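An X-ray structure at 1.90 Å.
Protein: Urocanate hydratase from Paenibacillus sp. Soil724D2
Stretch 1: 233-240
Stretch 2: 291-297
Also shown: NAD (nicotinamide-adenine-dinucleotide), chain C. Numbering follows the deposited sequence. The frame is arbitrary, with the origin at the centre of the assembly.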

# COMPACT_ATOMS: atom_id res chain seq x y z
N ASN A 233 13.50 28.79 21.37
CA ASN A 233 13.42 27.36 21.22
C ASN A 233 12.41 26.81 22.22
O ASN A 233 12.47 27.13 23.41
N ALA A 234 11.46 26.00 21.73
CA ALA A 234 10.45 25.43 22.63
C ALA A 234 11.08 24.63 23.77
O ALA A 234 10.51 24.58 24.88
N SER A 235 12.22 23.98 23.53
CA SER A 235 12.79 23.18 24.61
C SER A 235 13.47 24.04 25.66
O SER A 235 13.88 23.51 26.70
N ASP A 236 13.60 25.34 25.42
CA ASP A 236 14.01 26.29 26.44
C ASP A 236 12.83 26.99 27.08
O ASP A 236 12.80 27.17 28.30
N ILE A 237 11.83 27.39 26.28
CA ILE A 237 10.75 28.23 26.81
C ILE A 237 9.82 27.40 27.67
O ILE A 237 9.39 27.84 28.74
N TYR A 238 9.45 26.20 27.20
CA TYR A 238 8.46 25.41 27.93
C TYR A 238 8.95 25.09 29.33
O TYR A 238 8.19 25.31 30.30
N PRO A 239 10.18 24.63 29.53
CA PRO A 239 10.64 24.37 30.91
C PRO A 239 10.71 25.63 31.73
O PRO A 239 10.49 25.57 32.95
N GLU A 240 11.00 26.77 31.10
CA GLU A 240 11.03 28.04 31.83
C GLU A 240 9.64 28.41 32.34
O GLU A 240 9.51 28.92 33.46
N ALA A 291 16.95 14.67 22.51
CA ALA A 291 17.04 15.06 23.91
C ALA A 291 16.23 16.33 24.18
O ALA A 291 15.59 16.45 25.23
N SER A 292 16.28 17.30 23.25
CA SER A 292 15.52 18.54 23.45
C SER A 292 14.02 18.30 23.36
O SER A 292 13.24 18.88 24.12
N ILE A 293 13.58 17.43 22.45
CA ILE A 293 12.17 17.06 22.42
C ILE A 293 11.76 16.43 23.74
O ILE A 293 10.68 16.70 24.27
N ALA A 294 12.61 15.55 24.29
CA ALA A 294 12.31 14.94 25.58
C ALA A 294 12.11 16.00 26.67
O ALA A 294 11.18 15.92 27.48
N VAL A 295 12.99 17.01 26.71
CA VAL A 295 12.84 18.10 27.67
C VAL A 295 11.51 18.84 27.47
O VAL A 295 10.81 19.19 28.43
N GLU A 296 11.19 19.13 26.22
CA GLU A 296 9.95 19.84 25.94
C GLU A 296 8.74 19.03 26.40
O GLU A 296 7.83 19.58 27.03
N VAL A 297 8.71 17.73 26.11
CA VAL A 297 7.54 16.94 26.48
C VAL A 297 7.48 16.73 28.00
O VAL A 297 6.39 16.64 28.58

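The two helices run side by side in roughly the same direction, their axes 24° apart and 8.2 Å at closest approach, and no hydrogen bond crosses between them; side-chain and backbone atoms meet by van der Waals contact. Asn 233 stands at the N-cap of the first helix. With chi1 t, its OD1 accepts from the backbone N of Ser 235 (2.8 Å), from OG of Ser 235 (2.6 Å) and from N6A of the NAD adenine (2.9 Å), so one amide oxygen both caps the helix and reads the base. Ala 234 adds a second bond to the adenine through its backbone: its N donates to N1A of NAD at 2.9 Å, in nearly straight geometry. Its methyl points toward the second helix, where CB lies 3.4 Å from OE1 of Glu 296.

Ser 235 sits where the backbones come close, its CA 4.6 Å from CA of Glu 296. A small side chain suits this spot: CB rests 3.3 Å from the backbone O of Ser 292, and the p rotamer turns OG back to Asn 233 while leaving it 3.5 Å from CB of Ser 292. Asp 236 and Ile 237, both m, make no contact with the second helix.

Tyr 238, also m, points toward the partner helix. Glu 296, extended with chi1 and chi2 both t, reaches back along the first helix and lays OE2 over one face of the ring, 3.3 Å from CE1. Pro 239 lacks an amide hydrogen, and the helix kinks where its N makes no bond to the preceding turn. Its ring supplies an apolar surface instead, CG meeting CG1 of Val 295 (chi1 t) at 3.5 Å; the same CG1 lies 3.6 Å from the backbone O of Ser 235. Glu 240, chi1 t, is out of reach, its carboxylate bonded elsewhere in the structure.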

# COMPACT_ATOMS: atom_id res chain seq x y z
CB ASN A 233 14.80 26.75 21.44
CG ASN A 233 14.88 25.32 21.00
OD1 ASN A 233 14.09 24.47 21.44
ND2 ASN A 233 15.81 25.04 20.10
CB ALA A 234 9.47 24.54 21.85
CB SER A 235 13.79 22.13 24.05
OG SER A 235 14.80 22.78 23.30
CB ASP A 236 14.95 27.36 25.84
CG ASP A 236 16.21 26.76 25.24
OD1 ASP A 236 16.77 27.36 24.29
OD2 ASP A 236 16.65 25.71 25.73
CB ILE A 237 9.97 28.92 25.68
CG1 ILE A 237 10.85 29.91 24.89
CG2 ILE A 237 8.68 29.62 26.26
CD1 ILE A 237 11.42 31.03 25.72
CB TYR A 238 8.07 24.14 27.19
CG TYR A 238 7.14 24.30 26.01
CD1 TYR A 238 6.22 23.31 25.71
CD2 TYR A 238 7.20 25.42 25.18
CE1 TYR A 238 5.39 23.42 24.63
CE2 TYR A 238 6.37 25.54 24.09
CZ TYR A 238 5.47 24.52 23.82
OH TYR A 238 4.64 24.62 22.72
CB PRO A 239 12.04 23.77 30.72
CG PRO A 239 12.05 23.24 29.31
CD PRO A 239 11.17 24.18 28.53
CB GLU A 240 11.61 29.13 30.93
CG GLU A 240 11.52 30.52 31.50
CD GLU A 240 12.46 30.75 32.67
OE1 GLU A 240 12.47 31.88 33.19
OE2 GLU A 240 13.20 29.81 33.05
CB ALA A 291 18.49 15.27 24.32
CB SER A 292 15.95 19.60 22.44
OG SER A 292 17.23 20.14 22.71
CB ILE A 293 11.88 16.13 21.23
CG1 ILE A 293 11.87 16.94 19.92
CG2 ILE A 293 10.61 15.34 21.49
CD1 ILE A 293 11.89 16.02 18.68
CB ALA A 294 13.42 13.95 25.95
CB VAL A 295 14.02 19.08 27.55
CG1 VAL A 295 13.72 20.34 28.31
CG2 VAL A 295 15.30 18.43 28.07
CB GLU A 296 9.84 20.18 24.45
CG GLU A 296 8.56 20.95 24.15
CD GLU A 296 8.36 21.32 22.69
OE1 GLU A 296 9.28 21.10 21.83
OE2 GLU A 296 7.27 21.84 22.42
CB VAL A 297 7.54 15.60 25.73
CG1 VAL A 297 6.46 14.69 26.29
CG2 VAL A 297 7.37 15.83 24.24
PA NAD C . 7.83 23.08 8.98
O1A NAD C . 9.13 22.30 9.13
O2A NAD C . 7.48 23.99 7.87
O5B NAD C . 7.93 24.17 10.28
C5B NAD C . 8.40 23.62 11.44
C4B NAD C . 8.70 24.88 12.37
O4B NAD C . 9.23 24.53 13.62
C3B NAD C . 9.80 25.66 11.58
O3B NAD C . 9.45 26.97 11.46
C2B NAD C . 11.05 25.50 12.50
O2B NAD C . 11.84 26.63 12.56
C1B NAD C . 10.35 25.41 13.85
N9A NAD C . 11.12 24.73 14.89
C8A NAD C . 11.94 23.61 14.80
N7A NAD C . 12.48 23.26 15.94
C5A NAD C . 11.97 24.18 16.85
C6A NAD C . 12.17 24.36 18.24
N6A NAD C . 12.96 23.53 18.95
N1A NAD C . 11.52 25.37 18.89
C2A NAD C . 10.77 26.18 18.12
N3A NAD C . 10.49 26.14 16.81
C4A NAD C . 11.12 25.11 16.20
O3 NAD C . 6.82 21.98 9.44
PN NAD C . 5.26 22.18 9.21
O1N NAD C . 4.64 21.96 7.85
O2N NAD C . 4.81 23.33 10.09
O5D NAD C . 4.56 20.85 10.06
C5D NAD C . 4.95 20.79 11.44
C4D NAD C . 4.42 19.51 12.03
O4D NAD C . 3.05 19.34 11.72
C3D NAD C . 5.18 18.37 11.18
O3D NAD C . 5.61 17.30 12.02
C2D NAD C . 4.08 17.83 10.20
O2D NAD C . 4.12 16.49 9.93
C1D NAD C . 2.98 18.00 11.30
N1N NAD C . 1.59 17.68 10.94
C2N NAD C . 1.43 16.32 10.77
C3N NAD C . 0.18 15.78 10.49
C7N NAD C . 0.12 14.27 10.26
O7N NAD C . -0.88 13.58 10.44
N7N NAD C . 1.25 13.66 9.73
C4N NAD C . -0.89 16.68 10.43
C5N NAD C . -0.68 18.04 10.63
C6N NAD C . 0.60 18.55 10.91